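PDB 6KD3: uridine phosphorylase from Phytophthora capsici LT1534, which catalyses the reversible phosphorolysis of uridine, splitting it with phosphate into uracil and ribose 1-phosphate. Local coordinates for the interface of chains A and B. Residues are numbered along the deposited sequence; one frame, centred on the assembly and turned at random. Chains: chain A/B, Uridine phosphorylase.

The four contacts show a two-fold dimer reusing few elements. Contacts 1 and 4 lie at one end, their C-alpha centres about 11 Å apart; contacts 2 and 3, about 14 Å apart, lie at the other, with 30 to 39 Å between pairs. Segment 213-227 contributes to every contact, from chain A in contacts 1 and 4 and chain B in 2 and 3. A:Glu215 and B:Val172 of contact 1 return as B:Glu215 and A:Val172 in contact 3, B:His121 as A:His121 in contact 2, and B:Asp221 of contact 2 as A:Asp221 in contact 4. With their symmetry twins, they join into a continuous set at each end.

Contact 1: the interface of chains A and B. Residues chain A 215, 224; chain B 20, 121, 170, 172, 178, 261.
The guanidinium of B:Arg178 receives the carboxylate of A:Glu215 at its edge and A:Ile224 over the NH2 rim of one face. OE2 of A:Glu215 lies in the guanidinium plane and is met by B:Arg178 NH2 at 2.8 Å. This salt bridge is nearly straight, 166° at the hydrogen, and uses the syn side of the carboxylate oxygen. The two flat groups are turned 49° apart, so the second oxygen leaves the guanidinium plane towards the side on which A:Ile224 lies; the bond from B:Arg178 NH1 to A:Glu215 OE1, at 2.9 Å, is weak. The grip is thus a skewed pairing in which one oxygen is held well and the other loosely. Both side chains are extended and come from opposite directions; chi1 of -67° and a straight run from CG to NE bring the arginine to the carboxylate. CB of A:Ile224 sits 3.5 Å from NH2 of B:Arg178. A:Ile224 CG1 points between B:His121 NE2 and B:Leu261 CG, each 4.1 Å away. In the backbone, A:Ile224 and B:Arg20 form a parallel beta bridge. A:Glu215 and A:Ile224 belong to loops of chain A, whereas B:Arg178 stands on strand 177-178 and B:His121 on helix 112-129 of chain B.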
loop_
_atom_site.group_PDB
_atom_site.type_symbol
_atom_site.label_atom_id
_atom_site.label_comp_id
_atom_site.label_asym_id
_atom_site.label_seq_id
_atom_site.Cartn_x
_atom_site.Cartn_y
_atom_site.Cartn_z
ATOM N N GLU A 215 -10.818 11.367 -2.756
ATOM C CA GLU A 215 -10.917 12.810 -2.659
ATOM C C GLU A 215 -9.745 13.478 -3.340
ATOM O O GLU A 215 -9.910 14.530 -3.961
ATOM C CB GLU A 215 -10.987 13.238 -1.205
ATOM C CG GLU A 215 -12.103 12.662 -0.400
ATOM C CD GLU A 215 -11.978 13.133 0.982
ATOM O OE1 GLU A 215 -11.559 12.345 1.847
ATOM O OE2 GLU A 215 -12.236 14.334 1.179
ATOM N N ILE A 224 -16.496 11.048 1.812
ATOM C CA ILE A 224 -16.265 12.312 2.508
ATOM C C ILE A 224 -16.000 13.383 1.456
ATOM O O ILE A 224 -14.843 13.632 1.105
ATOM C CB ILE A 224 -15.089 12.233 3.508
ATOM C CG1 ILE A 224 -14.901 10.823 4.096
ATOM N N ARG B 20 -20.373 10.587 3.811
ATOM C CA ARG B 20 -20.349 12.048 3.730
ATOM C C ARG B 20 -20.196 12.487 2.275
ATOM O O ARG B 20 -19.247 13.163 1.893
ATOM C CB ARG B 20 -19.223 12.613 4.595
ATOM C CG ARG B 20 -19.035 11.924 5.934
ATOM N N HIS B 121 -12.897 3.153 2.033
ATOM C CA HIS B 121 -13.872 4.032 1.384
ATOM C C HIS B 121 -14.957 3.243 0.665
ATOM O O HIS B 121 -16.148 3.526 0.829
ATOM C CB HIS B 121 -13.168 4.991 0.433
ATOM C CG HIS B 121 -12.702 6.233 1.117
ATOM N ND1 HIS B 121 -11.489 6.309 1.767
ATOM C CD2 HIS B 121 -13.305 7.432 1.300
ATOM C CE1 HIS B 121 -11.355 7.508 2.303
ATOM N NE2 HIS B 121 -12.440 8.212 2.032
ATOM N N VAL B 170 -5.249 15.469 5.250
ATOM C CA VAL B 170 -5.795 14.861 4.037
ATOM C C VAL B 170 -5.644 15.850 2.891
ATOM O O VAL B 170 -5.866 17.054 3.070
ATOM C CB VAL B 170 -7.275 14.460 4.194
ATOM C CG1 VAL B 170 -7.672 13.477 3.104
ATOM N N VAL B 172 -7.215 17.395 -0.266
ATOM C CA VAL B 172 -8.562 17.380 -0.833
ATOM C C VAL B 172 -8.575 18.459 -1.875
ATOM O O VAL B 172 -9.199 19.500 -1.711
ATOM C CB VAL B 172 -9.618 17.667 0.215
ATOM C CG1 VAL B 172 -10.926 17.863 -0.465
ATOM C CG2 VAL B 172 -9.707 16.501 1.151
ATOM N N ARG B 178 -8.373 16.156 9.266
ATOM C CA ARG B 178 -9.142 15.220 10.063
ATOM C C ARG B 178 -8.342 14.770 11.285
ATOM O O ARG B 178 -7.108 14.807 11.297
ATOM C CB ARG B 178 -9.549 14.020 9.207
ATOM C CG ARG B 178 -10.547 14.406 8.098
ATOM C CD ARG B 178 -10.989 13.263 7.144
ATOM N NE ARG B 178 -11.857 13.842 6.115
ATOM C CZ ARG B 178 -11.592 13.901 4.804
ATOM N NH1 ARG B 178 -10.492 13.363 4.292
ATOM N NH2 ARG B 178 -12.452 14.500 3.989
ATOM N N LEU B 261 -16.951 9.194 9.146
ATOM C CA LEU B 261 -18.152 8.470 8.725
ATOM C C LEU B 261 -18.771 7.629 9.846
ATOM O O LEU B 261 -19.428 6.621 9.571
ATOM C CB LEU B 261 -17.822 7.574 7.530
ATOM C CG LEU B 261 -17.198 8.238 6.293
#

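Contact 2: the interface of chains A and B. Residues chain A 34, 121-122, 125; chain B 213-214, 221.
This is an aromatic patch of a two-fold homodimer interface, in which A:His34 and helix 112-130 of chain A meet a loop of chain B and help to join the subunits. Carbon CE1 of the A:His34 imidazole points at one face of the B:Phe213 ring, displaced towards its rim. The ring centroids are 4.4 Å apart and the planes stand 84° to each other, an edge-to-face pair; the carbons are modelled too close for finer reading. CG of B:Phe213 lies opposite the backbone N (chi1 173°), which carries the ring towards the histidine. Beside it, B:Tyr214 lays its CB over one face of the A:His121 imidazole, towards the rim, while CD1 passes beside ND1; the rings meet edge to face at a centroid distance of 4.6 Å, with the planes 64° apart. The phenol end of the tyrosine meets the side chain of A:Glu122, whose carboxylate is turned almost perpendicular to the ring. That glutamate also works from the second shell: the backbone N of A:His34 donates to A:Glu122 OE2 at 3.2 Å, on the syn side, which may help to steady the histidine's backbone. Further along the helix, A:Lys125 NZ bonds to the carbonyl oxygen of B:Asp221, but the modelled separation is implausibly short. In uridine phosphorylases, a histidine reaches into the partner's active site and a phenylalanine lines the base pocket, so the patch probably helps to complete a shared catalytic site.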
loop_
_atom_site.group_PDB
_atom_site.type_symbol
_atom_site.label_atom_id
_atom_site.label_comp_id
_atom_site.label_asym_id
_atom_site.label_seq_id
_atom_site.Cartn_x
_atom_site.Cartn_y
_atom_site.Cartn_z
ATOM N N HIS A 34 10.355 -7.657 4.326
ATOM C CA HIS A 34 9.065 -7.688 3.637
ATOM C C HIS A 34 9.034 -8.618 2.439
ATOM O O HIS A 34 7.949 -9.056 2.059
ATOM C CB HIS A 34 8.679 -6.274 3.216
ATOM C CG HIS A 34 8.562 -5.327 4.369
ATOM N ND1 HIS A 34 9.662 -4.786 5.000
ATOM C CD2 HIS A 34 7.476 -4.837 5.018
ATOM C CE1 HIS A 34 9.258 -4.000 5.982
ATOM N NE2 HIS A 34 7.937 -4.008 6.011
ATOM N N HIS A 121 12.964 0.484 -1.053
ATOM C CA HIS A 121 14.031 0.615 -0.062
ATOM C C HIS A 121 14.823 -0.688 0.034
ATOM O O HIS A 121 16.038 -0.707 -0.169
ATOM C CB HIS A 121 13.438 0.987 1.306
ATOM C CG HIS A 121 13.411 2.457 1.609
ATOM N ND1 HIS A 121 12.391 3.045 2.324
ATOM C CD2 HIS A 121 14.302 3.440 1.346
ATOM C CE1 HIS A 121 12.641 4.334 2.465
ATOM N NE2 HIS A 121 13.797 4.598 1.885
ATOM N N GLU A 122 14.133 -1.794 0.316
ATOM C CA GLU A 122 14.728 -3.121 0.363
ATOM C C GLU A 122 15.031 -3.713 -1.017
ATOM O O GLU A 122 15.513 -4.839 -1.073
ATOM C CB GLU A 122 13.818 -4.090 1.141
ATOM C CG GLU A 122 13.253 -3.572 2.478
ATOM C CD GLU A 122 12.170 -4.479 3.069
ATOM O OE1 GLU A 122 11.673 -4.146 4.167
ATOM O OE2 GLU A 122 11.816 -5.516 2.447
ATOM N N LYS A 125 19.133 -1.929 -1.399
ATOM C CA LYS A 125 20.150 -2.743 -0.742
ATOM C C LYS A 125 20.196 -4.157 -1.290
ATOM O O LYS A 125 21.270 -4.765 -1.318
ATOM C CB LYS A 125 19.886 -2.818 0.754
ATOM C CG LYS A 125 19.932 -1.493 1.448
ATOM C CD LYS A 125 19.115 -1.469 2.708
ATOM C CE LYS A 125 18.706 -2.843 3.173
ATOM N NZ LYS A 125 17.991 -2.744 4.482
ATOM N N PHE B 213 8.729 3.628 5.662
ATOM C CA PHE B 213 9.076 2.591 6.637
ATOM C C PHE B 213 10.465 2.796 7.232
ATOM O O PHE B 213 10.725 2.403 8.374
ATOM C CB PHE B 213 8.959 1.229 5.949
ATOM C CG PHE B 213 9.442 0.066 6.768
ATOM C CD1 PHE B 213 8.757 -0.370 7.894
ATOM C CD2 PHE B 213 10.574 -0.612 6.374
ATOM C CE1 PHE B 213 9.220 -1.458 8.599
ATOM C CE2 PHE B 213 11.044 -1.676 7.082
ATOM C CZ PHE B 213 10.368 -2.106 8.197
ATOM N N TYR B 214 11.369 3.422 6.497
ATOM C CA TYR B 214 12.687 3.684 7.064
ATOM C C TYR B 214 12.715 5.073 7.704
ATOM O O TYR B 214 12.673 5.186 8.930
ATOM C CB TYR B 214 13.740 3.471 5.979
ATOM C CG TYR B 214 13.917 2.004 5.654
ATOM C CD1 TYR B 214 13.048 1.344 4.787
ATOM C CD2 TYR B 214 14.970 1.275 6.182
ATOM C CE1 TYR B 214 13.237 -0.022 4.479
ATOM C CE2 TYR B 214 15.153 -0.066 5.879
ATOM C CZ TYR B 214 14.284 -0.709 5.043
ATOM O OH TYR B 214 14.464 -2.033 4.739
ATOM N N ASP B 221 18.898 1.468 8.335
ATOM C CA ASP B 221 19.293 0.418 7.404
ATOM C C ASP B 221 18.468 0.468 6.122
ATOM O O ASP B 221 18.178 -0.573 5.521
ATOM C CB ASP B 221 19.214 -0.974 8.051
ATOM C CG ASP B 221 17.997 -1.153 8.933
ATOM O OD1 ASP B 221 17.864 -0.376 9.893
ATOM O OD2 ASP B 221 17.191 -2.084 8.702
#

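Contact 3: the interface of chains A and B. Residues chain A 172-173; chain B 215, 218, 226-227, 231, 235.
The backbone of A:Val172 runs extended past the carbonyl of B:Glu215, and A:Leu173 then turns with a positive phi (58°, psi -21°), so that neighbouring side chains spread over different parts of chain B. The valine uses both methyls. A:Val172 CG2 packs on the aliphatic CB of B:Glu215 at 3.5 Å, while CG1, opposite the backbone N, reaches the CE1 rim of the B:Tyr227 ring at 3.6 Å. The leucine is the deeper insertion, its branches parting to different surfaces. A:Leu173 CD1 stands over one face of the same ring, off centre, 3.9 Å from B:Tyr227 CG, and on the side from which the valine methyl also approaches. The tyrosine offers this face because its CG sits between the backbone N and the carbonyl carbon (chi1 55°), which sets the ring across the path of the incoming pair. At the leucine's base, A:Leu173 CB lies 3.8 Å from CG of B:Phe235, a residue of helix 229-240 whose ring is not modelled beyond that atom. The two residues project into a recess lined by helix and loop residues, touching it mainly through carbon. On the remaining branch, CD2 of A:Leu173 abuts CA of B:Gly218 at 3.6 Å.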
loop_
_atom_site.group_PDB
_atom_site.type_symbol
_atom_site.label_atom_id
_atom_site.label_comp_id
_atom_site.label_asym_id
_atom_site.label_seq_id
_atom_site.Cartn_x
_atom_site.Cartn_y
_atom_site.Cartn_z
ATOM N N VAL A 172 11.008 12.775 8.002
ATOM C CA VAL A 172 12.115 11.986 8.552
ATOM C C VAL A 172 12.402 12.496 9.953
ATOM O O VAL A 172 12.965 13.587 10.101
ATOM C CB VAL A 172 13.377 12.093 7.688
ATOM C CG1 VAL A 172 14.500 11.210 8.247
ATOM C CG2 VAL A 172 13.060 11.798 6.224
ATOM N N LEU A 173 11.745 11.901 10.950
ATOM C CA LEU A 173 11.799 12.499 12.249
ATOM C C LEU A 173 11.247 13.973 12.142
ATOM O O LEU A 173 10.842 14.551 13.124
ATOM C CB LEU A 173 13.232 12.490 12.709
ATOM C CG LEU A 173 14.265 11.561 12.049
ATOM C CD1 LEU A 173 15.644 11.642 12.641
ATOM C CD2 LEU A 173 13.859 10.115 11.953
ATOM N N GLU B 215 12.718 6.138 6.892
ATOM C CA GLU B 215 13.054 7.468 7.418
ATOM C C GLU B 215 11.887 8.144 8.150
ATOM O O GLU B 215 12.101 8.857 9.142
ATOM C CB GLU B 215 13.563 8.359 6.285
ATOM C CG GLU B 215 14.281 7.623 5.182
ATOM C CD GLU B 215 14.223 8.383 3.886
ATOM O OE1 GLU B 215 13.615 7.850 2.927
ATOM O OE2 GLU B 215 14.768 9.512 3.828
ATOM N N GLY B 218 12.310 6.181 11.010
ATOM C CA GLY B 218 13.622 6.556 11.487
ATOM C C GLY B 218 14.449 5.334 11.809
ATOM O O GLY B 218 14.599 4.993 12.983
ATOM N N GLU B 226 20.076 10.288 6.559
ATOM C CA GLU B 226 20.757 11.532 6.890
ATOM C C GLU B 226 21.084 11.659 8.375
ATOM O O GLU B 226 21.611 12.701 8.792
ATOM C CB GLU B 226 19.895 12.706 6.454
ATOM C CG GLU B 226 18.561 12.745 7.194
ATOM N N TYR B 227 20.805 10.626 9.181
ATOM C CA TYR B 227 20.803 10.751 10.634
ATOM C C TYR B 227 21.470 9.550 11.285
ATOM O O TYR B 227 21.400 8.424 10.781
ATOM C CB TYR B 227 19.384 10.888 11.174
ATOM C CG TYR B 227 18.507 9.756 10.732
ATOM C CD1 TYR B 227 17.849 9.803 9.514
ATOM C CD2 TYR B 227 18.339 8.631 11.524
ATOM C CE1 TYR B 227 17.040 8.758 9.102
ATOM C CE2 TYR B 227 17.538 7.586 11.127
ATOM C CZ TYR B 227 16.892 7.649 9.916
ATOM O OH TYR B 227 16.095 6.602 9.507
ATOM N N ASP B 231 20.936 10.823 16.608
ATOM C CA ASP B 231 19.762 11.518 16.087
ATOM C C ASP B 231 18.571 10.580 15.897
ATOM O O ASP B 231 17.427 11.056 15.843
ATOM C CB ASP B 231 20.112 12.243 14.782
ATOM C CG ASP B 231 21.100 13.404 14.999
ATOM O OD1 ASP B 231 20.783 14.326 15.789
ATOM O OD2 ASP B 231 22.201 13.390 14.389
ATOM N N PHE B 235 14.698 11.303 18.480
ATOM C CA PHE B 235 13.320 11.378 17.992
ATOM C C PHE B 235 12.403 10.346 18.652
ATOM O O PHE B 235 11.260 10.669 19.004
ATOM C CB PHE B 235 13.276 11.206 16.476
ATOM C CG PHE B 235 11.884 10.977 15.938
#

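Contact 4: the interface of chains A and B. Residues chain A 220-222, 225; chain B 21, 23-24, 27.
In this nucleoside phosphorylase-type dimer, a loop near the N-terminus of chain B, holding B:Asn21 to B:Met27, lies against the chain A loop that carries A:Leu220 to A:Cys225. The carboxamide of B:Asn21 enters between A:Gly222 and A:Cys225. Its CG is opposite the backbone N (chi1 -164°), sending the amide towards the other chain, where B:Asn21 CG lies 3.6 Å from CB of A:Cys225. B:Asn21 ND2 comes 2.9 Å from the backbone N of A:Gly222, yet the geometry gives no hydrogen bond between these two nitrogens. At 2.76 Å resolution the amide's two ends are hard to tell apart, so which of them faces the glycine is best left doubtful. Beyond the asparagine the contacts are mostly between carbon atoms. A:Leu220 directs CD2 at CG of B:His23, 3.9 Å away; the histidine ring is not modelled past that atom. Further along the chain A loop, the methyl CD1 of B:Ile24 rests 3.7 Å from CA of A:Asp221. B:Met27 crosses the aspartate side chain at about a right angle, touching it with its terminal methyl, B:Met27 CE lying 3.6 Å from A:Asp221 CB. The methionine chain bends at its last torsion (chi3 127°), and this carries CE onto the aspartate. CB of A:Asp221 is touched by both B:Met27 CE and B:Ile24 CD1.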
loop_
_atom_site.group_PDB
_atom_site.type_symbol
_atom_site.label_atom_id
_atom_site.label_comp_id
_atom_site.label_asym_id
_atom_site.label_seq_id
_atom_site.Cartn_x
_atom_site.Cartn_y
_atom_site.Cartn_z
ATOM N N LEU A 220 -15.940 12.088 -7.243
ATOM C CA LEU A 220 -17.255 12.492 -6.751
ATOM C C LEU A 220 -18.065 11.303 -6.258
ATOM O O LEU A 220 -19.297 11.354 -6.261
ATOM C CB LEU A 220 -18.055 13.224 -7.840
ATOM C CG LEU A 220 -17.834 14.701 -8.189
ATOM C CD1 LEU A 220 -18.467 15.126 -9.557
ATOM C CD2 LEU A 220 -18.382 15.558 -7.039
ATOM N N ASP A 221 -17.403 10.228 -5.857
ATOM C CA ASP A 221 -18.093 9.030 -5.413
ATOM C C ASP A 221 -17.278 8.336 -4.313
ATOM O O ASP A 221 -17.013 7.131 -4.353
ATOM C CB ASP A 221 -18.336 8.128 -6.612
ATOM C CG ASP A 221 -17.083 7.891 -7.369
ATOM O OD1 ASP A 221 -16.147 8.661 -7.085
ATOM O OD2 ASP A 221 -17.008 6.963 -8.219
ATOM N N GLY A 222 -16.859 9.109 -3.319
ATOM C CA GLY A 222 -16.227 8.586 -2.127
ATOM C C GLY A 222 -17.202 8.502 -0.973
ATOM O O GLY A 222 -18.360 8.107 -1.128
ATOM N N CYS A 225 -17.067 14.054 0.977
ATOM C CA CYS A 225 -17.055 14.881 -0.238
ATOM C C CYS A 225 -17.407 16.337 0.101
ATOM O O CYS A 225 -18.565 16.656 0.392
ATOM C CB CYS A 225 -18.027 14.290 -1.263
ATOM S SG CYS A 225 -17.700 14.750 -2.984
ATOM N N ASN B 21 -21.179 12.112 1.464
ATOM C CA ASN B 21 -21.111 12.315 0.017
ATOM C C ASN B 21 -22.521 12.547 -0.493
ATOM O O ASN B 21 -23.386 11.683 -0.331
ATOM C CB ASN B 21 -20.475 11.102 -0.673
ATOM C CG ASN B 21 -20.035 11.395 -2.092
ATOM O OD1 ASN B 21 -20.817 11.885 -2.901
ATOM N ND2 ASN B 21 -18.784 11.083 -2.412
ATOM N N HIS B 23 -23.341 13.322 -3.827
ATOM C CA HIS B 23 -23.499 12.827 -5.191
ATOM C C HIS B 23 -23.690 11.320 -5.260
ATOM O O HIS B 23 -23.863 10.784 -6.358
ATOM C CB HIS B 23 -22.284 13.220 -6.037
ATOM C CG HIS B 23 -22.134 14.699 -6.232
ATOM N N ILE B 24 -23.662 10.628 -4.123
ATOM C CA ILE B 24 -23.862 9.183 -4.128
ATOM C C ILE B 24 -25.336 8.839 -4.341
ATOM O O ILE B 24 -25.670 7.758 -4.848
ATOM C CB ILE B 24 -23.277 8.602 -2.824
ATOM C CG1 ILE B 24 -21.759 8.459 -2.971
ATOM C CG2 ILE B 24 -23.959 7.292 -2.419
ATOM C CD1 ILE B 24 -21.359 7.758 -4.253
ATOM N N MET B 27 -26.845 8.957 -8.581
ATOM C CA MET B 27 -25.945 7.997 -9.206
ATOM C C MET B 27 -26.744 6.751 -9.566
ATOM O O MET B 27 -27.522 6.261 -8.747
ATOM C CB MET B 27 -24.785 7.628 -8.267
ATOM C CG MET B 27 -23.518 8.461 -8.459
ATOM S SD MET B 27 -22.057 7.768 -7.645
ATOM C CE MET B 27 -20.937 7.733 -9.046
#